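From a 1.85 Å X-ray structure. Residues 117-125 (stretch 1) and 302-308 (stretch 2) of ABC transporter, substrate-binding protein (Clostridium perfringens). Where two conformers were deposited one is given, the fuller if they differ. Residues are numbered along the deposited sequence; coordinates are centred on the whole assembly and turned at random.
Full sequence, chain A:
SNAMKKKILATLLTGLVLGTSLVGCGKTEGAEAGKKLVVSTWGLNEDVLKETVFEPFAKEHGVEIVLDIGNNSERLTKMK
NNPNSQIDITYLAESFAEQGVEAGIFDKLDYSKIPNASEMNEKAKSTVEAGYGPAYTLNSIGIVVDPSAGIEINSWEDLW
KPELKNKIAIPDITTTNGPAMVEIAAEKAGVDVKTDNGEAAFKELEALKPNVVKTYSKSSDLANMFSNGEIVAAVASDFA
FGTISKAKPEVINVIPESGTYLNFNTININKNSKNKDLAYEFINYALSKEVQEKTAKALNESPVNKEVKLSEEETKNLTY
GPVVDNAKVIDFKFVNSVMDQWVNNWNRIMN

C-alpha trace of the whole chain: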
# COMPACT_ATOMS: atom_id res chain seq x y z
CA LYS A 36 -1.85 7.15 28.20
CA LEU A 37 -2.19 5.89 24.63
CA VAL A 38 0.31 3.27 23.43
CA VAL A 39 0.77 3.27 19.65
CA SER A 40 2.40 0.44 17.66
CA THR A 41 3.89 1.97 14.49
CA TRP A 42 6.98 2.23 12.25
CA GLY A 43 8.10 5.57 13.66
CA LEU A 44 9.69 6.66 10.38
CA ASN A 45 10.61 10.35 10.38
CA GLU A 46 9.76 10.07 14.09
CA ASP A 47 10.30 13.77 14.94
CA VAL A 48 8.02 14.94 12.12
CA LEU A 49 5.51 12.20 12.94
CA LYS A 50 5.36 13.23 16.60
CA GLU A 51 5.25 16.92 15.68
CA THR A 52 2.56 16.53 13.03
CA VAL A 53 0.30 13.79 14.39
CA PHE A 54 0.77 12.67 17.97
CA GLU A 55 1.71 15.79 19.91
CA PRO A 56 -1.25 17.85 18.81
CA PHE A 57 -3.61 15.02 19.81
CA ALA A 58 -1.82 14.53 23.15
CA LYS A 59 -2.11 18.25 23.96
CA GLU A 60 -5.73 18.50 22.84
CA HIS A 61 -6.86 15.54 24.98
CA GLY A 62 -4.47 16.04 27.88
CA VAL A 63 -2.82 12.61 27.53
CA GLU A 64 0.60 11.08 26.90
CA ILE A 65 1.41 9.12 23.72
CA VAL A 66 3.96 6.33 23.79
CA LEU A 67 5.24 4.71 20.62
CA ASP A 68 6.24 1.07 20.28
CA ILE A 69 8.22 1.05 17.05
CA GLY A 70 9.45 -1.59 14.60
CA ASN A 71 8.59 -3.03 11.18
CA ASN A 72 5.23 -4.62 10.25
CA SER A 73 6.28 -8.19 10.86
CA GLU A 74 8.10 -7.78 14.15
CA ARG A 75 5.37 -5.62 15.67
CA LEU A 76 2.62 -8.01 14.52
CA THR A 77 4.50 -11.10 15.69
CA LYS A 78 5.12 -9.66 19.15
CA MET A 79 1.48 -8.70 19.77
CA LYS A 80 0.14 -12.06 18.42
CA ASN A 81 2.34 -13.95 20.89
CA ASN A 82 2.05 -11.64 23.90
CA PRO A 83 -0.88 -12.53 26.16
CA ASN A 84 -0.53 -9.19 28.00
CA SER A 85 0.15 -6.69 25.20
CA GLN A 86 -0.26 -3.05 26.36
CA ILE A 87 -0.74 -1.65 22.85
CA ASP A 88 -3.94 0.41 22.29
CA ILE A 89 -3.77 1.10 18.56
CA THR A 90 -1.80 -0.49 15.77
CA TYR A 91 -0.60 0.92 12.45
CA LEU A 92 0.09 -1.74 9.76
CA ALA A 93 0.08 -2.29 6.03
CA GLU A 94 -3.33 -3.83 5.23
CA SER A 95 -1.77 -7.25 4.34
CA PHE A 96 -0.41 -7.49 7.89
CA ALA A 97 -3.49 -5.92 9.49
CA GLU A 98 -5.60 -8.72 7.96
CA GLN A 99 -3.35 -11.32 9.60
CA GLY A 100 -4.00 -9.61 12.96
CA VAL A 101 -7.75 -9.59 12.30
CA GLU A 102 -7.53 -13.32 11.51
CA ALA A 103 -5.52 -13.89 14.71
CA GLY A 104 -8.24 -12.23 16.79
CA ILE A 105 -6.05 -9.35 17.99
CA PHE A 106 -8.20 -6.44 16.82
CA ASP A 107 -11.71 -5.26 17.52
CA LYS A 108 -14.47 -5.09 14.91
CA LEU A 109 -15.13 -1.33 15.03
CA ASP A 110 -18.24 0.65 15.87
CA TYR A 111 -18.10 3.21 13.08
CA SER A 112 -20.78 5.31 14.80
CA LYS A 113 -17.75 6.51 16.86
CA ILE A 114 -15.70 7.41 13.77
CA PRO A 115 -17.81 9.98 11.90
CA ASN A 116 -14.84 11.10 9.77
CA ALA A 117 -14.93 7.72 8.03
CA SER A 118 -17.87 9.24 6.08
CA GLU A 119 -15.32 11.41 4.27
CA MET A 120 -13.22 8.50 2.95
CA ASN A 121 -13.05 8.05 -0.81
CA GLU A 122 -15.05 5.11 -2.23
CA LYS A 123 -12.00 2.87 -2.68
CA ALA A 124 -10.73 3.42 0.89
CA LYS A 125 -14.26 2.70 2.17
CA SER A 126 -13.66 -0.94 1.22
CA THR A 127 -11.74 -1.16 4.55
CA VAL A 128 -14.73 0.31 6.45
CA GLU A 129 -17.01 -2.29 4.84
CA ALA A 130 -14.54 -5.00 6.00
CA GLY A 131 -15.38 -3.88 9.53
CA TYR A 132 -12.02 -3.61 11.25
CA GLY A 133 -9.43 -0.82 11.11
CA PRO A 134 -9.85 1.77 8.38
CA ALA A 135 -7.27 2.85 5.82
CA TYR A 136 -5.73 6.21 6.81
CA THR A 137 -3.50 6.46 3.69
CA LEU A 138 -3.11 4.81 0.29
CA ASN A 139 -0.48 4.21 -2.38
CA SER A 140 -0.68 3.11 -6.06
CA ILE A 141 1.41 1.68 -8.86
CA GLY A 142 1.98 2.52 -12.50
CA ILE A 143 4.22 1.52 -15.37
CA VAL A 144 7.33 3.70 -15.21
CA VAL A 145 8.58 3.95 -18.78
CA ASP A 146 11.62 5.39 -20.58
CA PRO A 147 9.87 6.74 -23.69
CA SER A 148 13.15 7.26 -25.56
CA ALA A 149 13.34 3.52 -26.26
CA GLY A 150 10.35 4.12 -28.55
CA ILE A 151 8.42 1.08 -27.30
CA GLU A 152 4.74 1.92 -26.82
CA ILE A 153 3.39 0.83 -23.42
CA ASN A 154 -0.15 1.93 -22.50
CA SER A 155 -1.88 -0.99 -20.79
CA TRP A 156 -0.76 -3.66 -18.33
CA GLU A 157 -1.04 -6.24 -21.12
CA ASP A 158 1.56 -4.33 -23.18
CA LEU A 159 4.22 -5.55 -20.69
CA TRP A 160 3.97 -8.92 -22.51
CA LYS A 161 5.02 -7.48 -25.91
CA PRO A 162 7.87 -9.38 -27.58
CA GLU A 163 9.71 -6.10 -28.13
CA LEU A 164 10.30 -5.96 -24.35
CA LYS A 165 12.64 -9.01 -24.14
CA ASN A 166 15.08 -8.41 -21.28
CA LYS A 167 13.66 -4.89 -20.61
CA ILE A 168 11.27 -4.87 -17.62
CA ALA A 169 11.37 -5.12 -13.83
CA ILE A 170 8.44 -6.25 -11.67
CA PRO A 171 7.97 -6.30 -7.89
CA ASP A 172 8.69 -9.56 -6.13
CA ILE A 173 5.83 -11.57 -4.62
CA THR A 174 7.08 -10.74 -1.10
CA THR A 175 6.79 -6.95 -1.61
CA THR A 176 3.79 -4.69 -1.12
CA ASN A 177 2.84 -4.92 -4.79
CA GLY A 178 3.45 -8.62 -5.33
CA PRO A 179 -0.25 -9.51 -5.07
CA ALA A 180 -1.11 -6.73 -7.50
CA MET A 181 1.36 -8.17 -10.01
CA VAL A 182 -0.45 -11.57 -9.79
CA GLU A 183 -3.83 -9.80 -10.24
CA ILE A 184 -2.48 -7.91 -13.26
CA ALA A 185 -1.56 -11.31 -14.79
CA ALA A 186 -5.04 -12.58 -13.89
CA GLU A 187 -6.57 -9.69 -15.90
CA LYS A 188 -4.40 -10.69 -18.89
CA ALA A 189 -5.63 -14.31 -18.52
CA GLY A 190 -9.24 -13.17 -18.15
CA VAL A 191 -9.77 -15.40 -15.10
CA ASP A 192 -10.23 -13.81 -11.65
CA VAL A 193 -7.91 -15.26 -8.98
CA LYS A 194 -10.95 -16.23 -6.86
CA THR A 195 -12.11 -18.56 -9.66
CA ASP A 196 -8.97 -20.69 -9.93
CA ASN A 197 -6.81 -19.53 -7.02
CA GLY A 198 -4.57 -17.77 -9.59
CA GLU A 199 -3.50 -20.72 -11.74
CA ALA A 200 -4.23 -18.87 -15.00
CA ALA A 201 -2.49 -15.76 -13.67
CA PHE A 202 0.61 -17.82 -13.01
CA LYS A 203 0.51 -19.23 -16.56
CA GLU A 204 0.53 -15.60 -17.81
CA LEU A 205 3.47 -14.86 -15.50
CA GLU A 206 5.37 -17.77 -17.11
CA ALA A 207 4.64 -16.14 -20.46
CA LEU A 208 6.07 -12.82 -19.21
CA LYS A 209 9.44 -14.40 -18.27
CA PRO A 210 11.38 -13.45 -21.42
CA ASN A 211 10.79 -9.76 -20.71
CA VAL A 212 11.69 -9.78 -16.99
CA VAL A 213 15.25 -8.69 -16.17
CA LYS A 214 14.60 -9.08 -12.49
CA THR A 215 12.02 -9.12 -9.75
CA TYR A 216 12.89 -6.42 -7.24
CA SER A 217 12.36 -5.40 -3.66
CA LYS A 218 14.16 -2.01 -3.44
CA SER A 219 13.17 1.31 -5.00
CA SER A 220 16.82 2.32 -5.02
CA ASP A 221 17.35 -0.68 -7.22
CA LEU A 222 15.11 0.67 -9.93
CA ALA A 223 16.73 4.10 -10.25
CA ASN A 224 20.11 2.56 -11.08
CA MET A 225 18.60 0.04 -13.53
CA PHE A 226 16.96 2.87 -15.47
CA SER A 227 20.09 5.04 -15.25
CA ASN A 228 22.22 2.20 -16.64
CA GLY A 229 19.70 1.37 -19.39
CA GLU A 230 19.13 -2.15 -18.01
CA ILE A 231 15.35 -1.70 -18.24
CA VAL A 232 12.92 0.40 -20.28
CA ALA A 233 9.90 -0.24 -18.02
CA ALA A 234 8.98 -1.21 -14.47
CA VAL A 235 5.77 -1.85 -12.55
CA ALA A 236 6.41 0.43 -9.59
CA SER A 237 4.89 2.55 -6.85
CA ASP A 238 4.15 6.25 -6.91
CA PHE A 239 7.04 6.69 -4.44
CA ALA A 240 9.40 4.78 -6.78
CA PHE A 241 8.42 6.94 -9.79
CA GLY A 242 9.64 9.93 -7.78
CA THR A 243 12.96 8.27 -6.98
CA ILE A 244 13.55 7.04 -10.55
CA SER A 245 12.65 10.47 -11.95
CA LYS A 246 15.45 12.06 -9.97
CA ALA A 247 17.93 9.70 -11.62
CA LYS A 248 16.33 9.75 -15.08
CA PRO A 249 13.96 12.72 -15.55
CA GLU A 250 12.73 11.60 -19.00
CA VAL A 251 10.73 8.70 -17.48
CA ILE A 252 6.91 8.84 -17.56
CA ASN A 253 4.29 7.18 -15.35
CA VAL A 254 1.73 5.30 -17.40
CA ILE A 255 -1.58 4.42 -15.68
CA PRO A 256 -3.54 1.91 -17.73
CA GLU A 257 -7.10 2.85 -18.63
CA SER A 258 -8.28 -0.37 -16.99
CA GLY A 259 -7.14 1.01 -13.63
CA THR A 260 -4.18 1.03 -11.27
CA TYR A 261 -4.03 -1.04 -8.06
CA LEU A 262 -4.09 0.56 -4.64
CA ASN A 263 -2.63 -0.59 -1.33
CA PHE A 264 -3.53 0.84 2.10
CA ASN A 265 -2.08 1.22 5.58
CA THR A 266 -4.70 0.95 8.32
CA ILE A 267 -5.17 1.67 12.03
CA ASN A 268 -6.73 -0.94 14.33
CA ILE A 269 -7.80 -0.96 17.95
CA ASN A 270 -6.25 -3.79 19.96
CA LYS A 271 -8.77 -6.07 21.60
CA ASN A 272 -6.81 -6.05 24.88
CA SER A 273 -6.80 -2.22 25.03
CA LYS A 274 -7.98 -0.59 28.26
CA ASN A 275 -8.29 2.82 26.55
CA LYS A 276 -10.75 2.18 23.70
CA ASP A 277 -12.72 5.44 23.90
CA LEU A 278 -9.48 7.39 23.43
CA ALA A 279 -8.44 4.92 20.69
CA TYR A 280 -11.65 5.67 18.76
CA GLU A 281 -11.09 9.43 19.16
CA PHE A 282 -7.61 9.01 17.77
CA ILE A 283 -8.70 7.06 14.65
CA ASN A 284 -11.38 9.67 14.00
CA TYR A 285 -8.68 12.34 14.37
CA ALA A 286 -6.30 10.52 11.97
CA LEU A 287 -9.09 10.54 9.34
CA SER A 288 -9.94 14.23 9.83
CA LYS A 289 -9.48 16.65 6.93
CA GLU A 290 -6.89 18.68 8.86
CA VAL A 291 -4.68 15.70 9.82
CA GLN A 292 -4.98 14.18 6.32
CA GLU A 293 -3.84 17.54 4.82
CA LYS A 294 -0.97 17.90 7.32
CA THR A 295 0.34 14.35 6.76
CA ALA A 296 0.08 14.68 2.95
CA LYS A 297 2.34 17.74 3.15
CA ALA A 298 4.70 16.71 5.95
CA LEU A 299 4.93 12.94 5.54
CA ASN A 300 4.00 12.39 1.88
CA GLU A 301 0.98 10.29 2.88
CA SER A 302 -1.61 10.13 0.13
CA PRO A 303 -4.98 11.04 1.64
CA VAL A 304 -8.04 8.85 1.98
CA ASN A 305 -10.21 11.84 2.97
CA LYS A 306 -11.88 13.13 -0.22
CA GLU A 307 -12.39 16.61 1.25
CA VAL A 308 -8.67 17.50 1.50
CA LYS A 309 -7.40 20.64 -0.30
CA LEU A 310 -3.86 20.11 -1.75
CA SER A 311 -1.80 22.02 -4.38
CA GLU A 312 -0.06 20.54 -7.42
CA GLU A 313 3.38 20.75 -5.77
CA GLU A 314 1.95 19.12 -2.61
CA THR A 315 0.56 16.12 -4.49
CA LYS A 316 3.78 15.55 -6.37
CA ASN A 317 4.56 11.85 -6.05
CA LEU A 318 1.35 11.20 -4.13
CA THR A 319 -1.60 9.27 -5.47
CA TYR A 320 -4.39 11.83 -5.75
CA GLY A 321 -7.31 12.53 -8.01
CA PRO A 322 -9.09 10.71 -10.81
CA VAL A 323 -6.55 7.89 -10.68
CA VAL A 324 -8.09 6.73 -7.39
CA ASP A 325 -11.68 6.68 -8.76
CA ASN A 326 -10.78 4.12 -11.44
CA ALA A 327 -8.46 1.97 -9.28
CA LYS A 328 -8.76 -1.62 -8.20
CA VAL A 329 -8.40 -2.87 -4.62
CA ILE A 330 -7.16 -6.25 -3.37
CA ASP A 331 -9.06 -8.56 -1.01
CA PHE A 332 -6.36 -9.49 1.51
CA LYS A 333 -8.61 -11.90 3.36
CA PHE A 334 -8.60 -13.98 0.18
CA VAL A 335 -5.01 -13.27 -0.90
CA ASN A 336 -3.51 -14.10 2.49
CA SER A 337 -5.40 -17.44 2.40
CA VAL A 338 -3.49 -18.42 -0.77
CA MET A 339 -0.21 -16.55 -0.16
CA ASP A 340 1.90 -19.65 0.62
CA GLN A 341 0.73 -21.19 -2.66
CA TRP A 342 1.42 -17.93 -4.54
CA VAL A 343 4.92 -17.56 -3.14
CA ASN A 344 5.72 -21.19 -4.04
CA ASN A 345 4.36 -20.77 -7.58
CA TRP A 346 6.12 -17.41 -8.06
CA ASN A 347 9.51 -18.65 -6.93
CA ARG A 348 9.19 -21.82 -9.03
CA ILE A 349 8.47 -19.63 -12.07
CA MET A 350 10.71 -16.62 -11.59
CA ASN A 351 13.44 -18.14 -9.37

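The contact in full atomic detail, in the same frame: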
# COMPACT_ATOMS: atom_id res chain seq x y z
N ALA A 117 -14.96 8.79 9.03
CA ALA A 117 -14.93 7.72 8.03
C ALA A 117 -15.91 8.02 6.88
O ALA A 117 -15.74 7.48 5.77
CB ALA A 117 -15.23 6.36 8.67
N SER A 118 -16.91 8.87 7.12
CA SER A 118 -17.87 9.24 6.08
C SER A 118 -17.19 10.02 4.95
O SER A 118 -17.71 10.08 3.83
CB SER A 118 -19.04 10.07 6.63
OG SER A 118 -18.65 11.40 6.98
N GLU A 119 -16.04 10.60 5.25
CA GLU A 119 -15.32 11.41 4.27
C GLU A 119 -14.29 10.63 3.43
O GLU A 119 -13.66 11.19 2.55
CB GLU A 119 -14.68 12.61 4.98
CG GLU A 119 -15.72 13.54 5.60
CD GLU A 119 -15.15 14.69 6.42
OE1 GLU A 119 -13.93 14.92 6.47
OE2 GLU A 119 -15.98 15.37 7.05
N MET A 120 -14.16 9.33 3.69
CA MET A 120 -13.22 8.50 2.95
C MET A 120 -13.66 8.35 1.50
O MET A 120 -14.87 8.37 1.21
CB MET A 120 -13.09 7.13 3.63
CG MET A 120 -12.34 7.21 4.99
SD MET A 120 -12.40 5.74 6.03
CE MET A 120 -11.35 4.60 5.10
N ASN A 121 -12.70 8.23 0.59
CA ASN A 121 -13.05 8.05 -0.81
C ASN A 121 -13.64 6.63 -0.96
O ASN A 121 -13.44 5.80 -0.08
CB ASN A 121 -11.87 8.34 -1.74
CG ASN A 121 -10.71 7.40 -1.55
OD1 ASN A 121 -10.86 6.18 -1.66
ND2 ASN A 121 -9.51 7.97 -1.38
N GLU A 122 -14.38 6.39 -2.04
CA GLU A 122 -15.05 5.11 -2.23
C GLU A 122 -14.13 3.90 -2.18
O GLU A 122 -14.52 2.86 -1.65
CB GLU A 122 -15.81 5.11 -3.55
CG GLU A 122 -16.62 3.84 -3.74
CD GLU A 122 -17.23 3.71 -5.10
OE1 GLU A 122 -17.39 4.75 -5.77
OE2 GLU A 122 -17.56 2.57 -5.50
N LYS A 123 -12.92 4.00 -2.73
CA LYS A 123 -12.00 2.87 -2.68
C LYS A 123 -11.54 2.55 -1.24
O LYS A 123 -11.52 1.37 -0.83
CB LYS A 123 -10.78 3.09 -3.57
CG LYS A 123 -11.11 3.37 -5.00
CD LYS A 123 -11.88 2.28 -5.66
CE LYS A 123 -12.27 2.71 -7.06
NZ LYS A 123 -13.12 1.70 -7.71
N ALA A 124 -11.17 3.58 -0.50
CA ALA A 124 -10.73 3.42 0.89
C ALA A 124 -11.88 2.88 1.75
O ALA A 124 -11.65 2.17 2.74
CB ALA A 124 -10.16 4.78 1.45
N LYS A 125 -13.12 3.20 1.40
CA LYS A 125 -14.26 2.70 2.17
C LYS A 125 -14.39 1.17 2.13
O LYS A 125 -15.09 0.58 2.93
CB LYS A 125 -15.56 3.41 1.79
CG LYS A 125 -15.66 4.78 2.44
CD LYS A 125 -16.88 5.56 1.97
CE LYS A 125 -17.05 6.84 2.77
NZ LYS A 125 -18.17 7.70 2.27
N SER A 302 -0.49 9.87 1.01
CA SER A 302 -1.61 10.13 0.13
C SER A 302 -2.89 10.05 0.98
O SER A 302 -3.07 9.12 1.77
CB SER A 302 -1.71 9.12 -1.01
OG SER A 302 -0.60 9.22 -1.91
N PRO A 303 -3.79 11.02 0.81
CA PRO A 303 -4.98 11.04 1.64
C PRO A 303 -6.08 10.09 1.24
O PRO A 303 -6.22 9.73 0.06
CB PRO A 303 -5.47 12.47 1.48
CG PRO A 303 -5.02 12.86 0.09
CD PRO A 303 -3.69 12.20 -0.06
N VAL A 304 -6.84 9.65 2.24
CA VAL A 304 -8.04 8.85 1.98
C VAL A 304 -9.28 9.74 2.16
O VAL A 304 -10.38 9.36 1.75
CB VAL A 304 -8.17 7.60 2.90
CG1 VAL A 304 -7.01 6.61 2.65
CG2 VAL A 304 -8.25 8.00 4.39
N ASN A 305 -9.10 10.92 2.76
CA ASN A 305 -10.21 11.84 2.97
C ASN A 305 -10.42 12.64 1.69
O ASN A 305 -9.54 13.40 1.29
CB ASN A 305 -9.94 12.75 4.19
CG ASN A 305 -11.09 13.67 4.52
OD1 ASN A 305 -11.69 14.30 3.63
ND2 ASN A 305 -11.38 13.82 5.83
N LYS A 306 -11.58 12.46 1.05
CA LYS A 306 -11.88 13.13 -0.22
C LYS A 306 -12.10 14.64 -0.12
O LYS A 306 -12.22 15.31 -1.16
CB LYS A 306 -13.09 12.46 -0.91
CG LYS A 306 -14.40 12.62 -0.20
CD LYS A 306 -15.47 11.74 -0.85
CE LYS A 306 -16.77 11.83 -0.08
NZ LYS A 306 -17.86 11.06 -0.74
N GLU A 307 -12.15 15.18 1.08
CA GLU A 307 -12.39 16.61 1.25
C GLU A 307 -11.13 17.46 1.37
O GLU A 307 -11.23 18.69 1.46
CB GLU A 307 -13.21 16.84 2.51
CG GLU A 307 -14.50 16.04 2.57
CD GLU A 307 -15.47 16.40 1.46
OE1 GLU A 307 -15.27 17.45 0.82
OE2 GLU A 307 -16.44 15.63 1.25
N VAL A 308 -9.97 16.82 1.35
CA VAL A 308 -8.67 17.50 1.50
C VAL A 308 -8.30 18.45 0.35
O VAL A 308 -8.43 18.10 -0.82
CB VAL A 308 -7.55 16.44 1.66
CG1 VAL A 308 -6.18 17.06 1.51
CG2 VAL A 308 -7.70 15.74 3.01
O HOH W 1 -9.18 10.55 -1.13

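Two segments far apart in sequence are joined here by a single beta bridge between Met 120 and Asn 305, reinforced by one side-chain hydrogen bond and by a small apolar patch. The bridge consists of two backbone hydrogen bonds: Lys 306 N donates to Glu 119 O at 2.9 Å, and Asn 121 N donates to Val 304 O at 2.8 Å. Between them the backbones come close, with Met 120 CA 4.5 Å from Asn 305 CA, and each acceptor also receives a CA-H...O contact, Met 120 CA to Val 304 O at 3.2 Å and Asn 305 CA to Glu 119 O at 3.5 Å.

Asn 305 serves both stretches through the two ends of its amide. Its ND2 donates to Glu 119 OE1 at 2.8 Å, a carboxylate being a strong acceptor, while its OD1 accepts from Glu 307 N at 2.7 Å, within the type I turn that runs from Asn 305 to Val 308. Asn 121 uses its amide similarly. Its OD1 accepts from Ala 124 N at 2.9 Å, bracing the turn of chain that follows, and its ND2 reaches a water at 2.6 Å; that water donates to Pro 303 O at 3.3 Å, which adds a water-mediated link to the direct bonds.

Buried Val 304 supplies stretch 2's part of the apolar patch; its branched, uncharged side chain suits a site that Met 120 and Ala 124 line from stretch 1. Ala 124 points toward stretch 2, and its single methyl, CB, packs 3.7 Å from Val 304 CB. Met 120 points away overall, yet its CG lies 4.2 Å from Val 304 CG2.

At the exposed margin, the long methylene chain of Lys 306 can lie against stretch 1, with CD 4.0 Å from Met 120 O, while the ammonium stays at the margin. Its NZ lies 4.5 Å from Lys 125 NZ, two like charges close together; Lys 125 NZ is itself hydrogen-bonded to Ser 118 O at 2.9 Å.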